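Local coordinates for conserved Archaeal protein (Sulfolobus acidocaldarius, PDB 3ATQ) that reduces the double bonds of geranylgeranyl chains in archaeal membrane phospholipids with the help of bound FAD, yielding saturated archaeols, at residues 294-299 / 343-348. Numbering follows the deposited sequence.
With C14 (tetradecane), chain C; FDA (dihydroflavine-adenine dinucleotide), chain B.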
loop_
_atom_site.group_PDB
_atom_site.type_symbol
_atom_site.label_atom_id
_atom_site.label_comp_id
_atom_site.label_asym_id
_atom_site.label_seq_id
_atom_site.Cartn_x
_atom_site.Cartn_y
_atom_site.Cartn_z
ATOM N N VAL A 294 -1.400 -2.284 -0.041
ATOM C CA VAL A 294 -0.895 -1.431 1.063
ATOM C C VAL A 294 -0.809 -2.213 2.386
ATOM O O VAL A 294 -1.702 -3.019 2.695
ATOM C CB VAL A 294 -1.825 -0.202 1.273
ATOM C CG1 VAL A 294 -1.348 0.643 2.420
ATOM C CG2 VAL A 294 -1.907 0.661 0.007
ATOM N N ASN A 295 0.253 -1.974 3.163
ATOM C CA ASN A 295 0.365 -2.569 4.519
ATOM C C ASN A 295 -0.848 -2.160 5.385
ATOM O O ASN A 295 -1.046 -0.977 5.641
ATOM C CB ASN A 295 1.683 -2.104 5.182
ATOM C CG ASN A 295 1.938 -2.764 6.545
ATOM O OD1 ASN A 295 1.161 -2.590 7.499
ATOM N ND2 ASN A 295 3.042 -3.509 6.640
ATOM N N PRO A 296 -1.653 -3.126 5.852
ATOM C CA PRO A 296 -2.890 -2.721 6.530
ATOM C C PRO A 296 -2.709 -2.078 7.921
ATOM O O PRO A 296 -3.634 -1.400 8.394
ATOM C CB PRO A 296 -3.637 -4.059 6.690
ATOM C CG PRO A 296 -3.111 -4.896 5.564
ATOM C CD PRO A 296 -1.642 -4.578 5.602
ATOM N N VAL A 297 -1.568 -2.323 8.565
ATOM C CA VAL A 297 -1.304 -1.747 9.910
ATOM C C VAL A 297 -0.714 -0.331 9.864
ATOM O O VAL A 297 -1.189 0.567 10.593
ATOM C CB VAL A 297 -0.474 -2.669 10.809
ATOM C CG1 VAL A 297 -0.017 -1.941 12.085
ATOM C CG2 VAL A 297 -1.318 -3.871 11.230
ATOM N N HIS A 298 0.287 -0.108 9.021
ATOM C CA HIS A 298 0.884 1.231 8.943
ATOM C C HIS A 298 0.527 2.061 7.704
ATOM O O HIS A 298 0.795 3.261 7.677
ATOM C CB HIS A 298 2.400 1.215 9.231
ATOM C CG HIS A 298 3.229 0.528 8.197
ATOM N ND1 HIS A 298 4.209 -0.389 8.521
ATOM C CD2 HIS A 298 3.247 0.637 6.848
ATOM C CE1 HIS A 298 4.792 -0.818 7.413
ATOM N NE2 HIS A 298 4.228 -0.208 6.384
ATOM N N GLY A 299 -0.078 1.444 6.689
ATOM C CA GLY A 299 -0.617 2.209 5.544
ATOM C C GLY A 299 0.450 2.513 4.502
ATOM O O GLY A 299 0.203 3.229 3.542
ATOM N N ALA A 343 0.687 -12.725 2.084
ATOM C CA ALA A 343 0.394 -13.469 3.309
ATOM C C ALA A 343 0.595 -12.608 4.566
ATOM O O ALA A 343 -0.251 -12.610 5.476
ATOM C CB ALA A 343 1.219 -14.745 3.376
ATOM N N LYS A 344 1.681 -11.834 4.587
ATOM C CA LYS A 344 1.898 -10.826 5.625
ATOM C C LYS A 344 0.719 -9.835 5.724
ATOM O O LYS A 344 0.212 -9.573 6.831
ATOM C CB LYS A 344 3.217 -10.078 5.347
ATOM C CG LYS A 344 3.412 -8.824 6.200
ATOM C CD LYS A 344 4.870 -8.355 6.183
ATOM C CE LYS A 344 5.182 -7.521 4.958
ATOM N NZ LYS A 344 6.639 -7.205 4.802
ATOM N N GLN A 345 0.290 -9.287 4.580
ATOM C CA GLN A 345 -0.843 -8.355 4.563
ATOM C C GLN A 345 -2.076 -8.975 5.183
ATOM O O GLN A 345 -2.782 -8.292 5.897
ATOM C CB GLN A 345 -1.236 -7.939 3.144
ATOM C CG GLN A 345 -0.490 -6.782 2.577
ATOM C CD GLN A 345 -1.004 -6.500 1.176
ATOM O OE1 GLN A 345 -0.463 -7.016 0.219
ATOM N NE2 GLN A 345 -2.114 -5.772 1.071
ATOM N N ALA A 346 -2.352 -10.246 4.890
ATOM C CA ALA A 346 -3.550 -10.897 5.461
ATOM C C ALA A 346 -3.510 -10.929 6.996
ATOM O O ALA A 346 -4.501 -10.615 7.668
ATOM C CB ALA A 346 -3.712 -12.312 4.917
ATOM N N SER A 347 -2.371 -11.360 7.541
ATOM C CA SER A 347 -2.153 -11.363 8.986
ATOM C C SER A 347 -2.317 -9.949 9.569
ATOM O O SER A 347 -2.924 -9.758 10.624
ATOM C CB SER A 347 -0.773 -11.963 9.274
ATOM O OG SER A 347 -0.376 -11.749 10.609
ATOM N N LEU A 348 -1.773 -8.950 8.869
ATOM C CA LEU A 348 -1.854 -7.586 9.320
ATOM C C LEU A 348 -3.254 -6.979 9.216
ATOM O O LEU A 348 -3.565 -6.016 9.948
ATOM C CB LEU A 348 -0.830 -6.719 8.553
ATOM C CG LEU A 348 0.620 -6.961 8.987
ATOM C CD1 LEU A 348 1.564 -6.068 8.196
ATOM C CD2 LEU A 348 0.829 -6.751 10.494
HETATM C C01 C14 C . 7.837 3.582 6.586
HETATM C C02 C14 C . 6.443 3.504 5.992
HETATM C C03 C14 C . 5.395 4.060 6.950
HETATM C C04 C14 C . 4.670 5.242 6.329
HETATM C C05 C14 C . 3.203 4.957 6.067
HETATM C C06 C14 C . 2.392 6.248 6.081
HETATM C C07 C14 C . 0.965 5.993 5.592
HETATM C C08 C14 C . -0.014 7.081 6.019
HETATM C C09 C14 C . -1.456 6.575 6.133
HETATM C C10 C14 C . -1.744 5.992 7.512
HETATM C C11 C14 C . -3.098 5.301 7.590
HETATM C C12 C14 C . -2.984 3.804 7.909
HETATM C C13 C14 C . -3.198 3.479 9.386
HETATM C C14 C14 C . -3.997 2.208 9.607
HETATM P PA FDA B . -0.488 5.803 -7.763
HETATM O O1A FDA B . -1.834 6.424 -7.452
HETATM O O2A FDA B . 0.763 6.436 -7.244
HETATM O O5B FDA B . -0.405 5.779 -9.365
HETATM C C5B FDA B . -1.528 5.492 -10.207
HETATM C C4B FDA B . -1.319 6.222 -11.533
HETATM O O4B FDA B . -2.308 5.790 -12.466
HETATM C C3B FDA B . -1.472 7.735 -11.407
HETATM O O3B FDA B . -0.242 8.368 -11.825
HETATM C C2B FDA B . -2.661 8.096 -12.305
HETATM O O2B FDA B . -2.428 9.302 -13.053
HETATM C C1B FDA B . -2.721 6.918 -13.259
HETATM N N9A FDA B . -4.054 6.536 -13.758
HETATM C C8A FDA B . -5.140 6.226 -13.022
HETATM N N7A FDA B . -6.135 5.839 -13.877
HETATM C C5A FDA B . -5.637 5.895 -15.135
HETATM C C6A FDA B . -6.172 5.627 -16.396
HETATM N N6A FDA B . -7.464 5.228 -16.518
HETATM N N1A FDA B . -5.374 5.780 -17.489
HETATM C C2A FDA B . -4.093 6.197 -17.388
HETATM N N3A FDA B . -3.576 6.478 -16.182
HETATM C C4A FDA B . -4.322 6.323 -15.054
HETATM N N1 FDA B . 2.985 4.745 1.321
HETATM C C2 FDA B . 4.279 4.721 1.695
HETATM O O2 FDA B . 4.983 3.762 1.292
HETATM N N3 FDA B . 4.821 5.674 2.494
HETATM C C4 FDA B . 4.127 6.723 2.981
HETATM O O4 FDA B . 4.648 7.612 3.716
HETATM C C4X FDA B . 2.701 6.823 2.613
HETATM N N5 FDA B . 1.872 7.794 3.051
HETATM C C5X FDA B . 0.676 8.016 2.457
HETATM C C6 FDA B . -0.011 9.208 2.701
HETATM C C7 FDA B . -1.216 9.494 2.058
HETATM C C7M FDA B . -1.903 10.825 2.350
HETATM C C8 FDA B . -1.751 8.556 1.168
HETATM C C8M FDA B . -3.049 8.834 0.416
HETATM C C9 FDA B . -1.051 7.351 0.911
HETATM C C9A FDA B . 0.152 7.068 1.559
HETATM N N10 FDA B . 0.851 5.848 1.316
HETATM C C10 FDA B . 2.183 5.755 1.725
HETATM C "C1'" FDA B . 0.380 4.984 0.209
HETATM C "C2'" FDA B . 1.160 5.202 -1.101
HETATM O "O2'" FDA B . 1.151 6.595 -1.428
HETATM C "C3'" FDA B . 0.461 4.417 -2.206
HETATM O "O3'" FDA B . 0.138 3.114 -1.666
HETATM C "C4'" FDA B . 1.313 4.212 -3.464
HETATM O "O4'" FDA B . 1.827 5.452 -3.948
HETATM C "C5'" FDA B . 0.439 3.550 -4.547
HETATM O "O5'" FDA B . 1.176 3.450 -5.773
HETATM P P FDA B . 0.433 3.068 -7.148
HETATM O O1P FDA B . 1.404 3.067 -8.287
HETATM O O2P FDA B . -0.414 1.843 -6.852
HETATM O O3P FDA B . -0.670 4.257 -7.350
#
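P296 and L348 face each other with their CA atoms 5.7 Å apart, where the loop 294-299, ahead of helix 302-322, rests on one side of helix 332-357. The proline ring wedges between Q345 and L348: its CG lies 3.4 Å from the carbonyl O of Q345, and its CD 3.7 Å from CB of L348, the two side chains crossing at about a right angle. CG2 of V297 meets CD2 of L348 at 3.7 Å. The other branch of the leucine, CD1, reaches the amide of N295 and lies 3.3 Å from ND2. A first torsion of -175° swings CG of N295 to the side of the carbonyl carbon and sends OD1 forward along the loop. There OD1 accepts from N of V297, an Asx turn, and from N of H298 3.0 Å away, above the carbonyl plane, completing an Asx motif. ND2 binds the hydroxyl of Y341. The H298 ring lies between CG of N295 on one face and C03 of the tetradecane on the other. The extended chain of Q345 brings NE2 3.2 Å from O of V294; NE2 is bonded to O of F292, and OE1 to Y337. Apolar contact thus joins loop to helix, the N295 amide holds the shape of the loop carrying H298, which binds the phospholipid together with Y341, and Q345 ties the helix to the chain just before that loop.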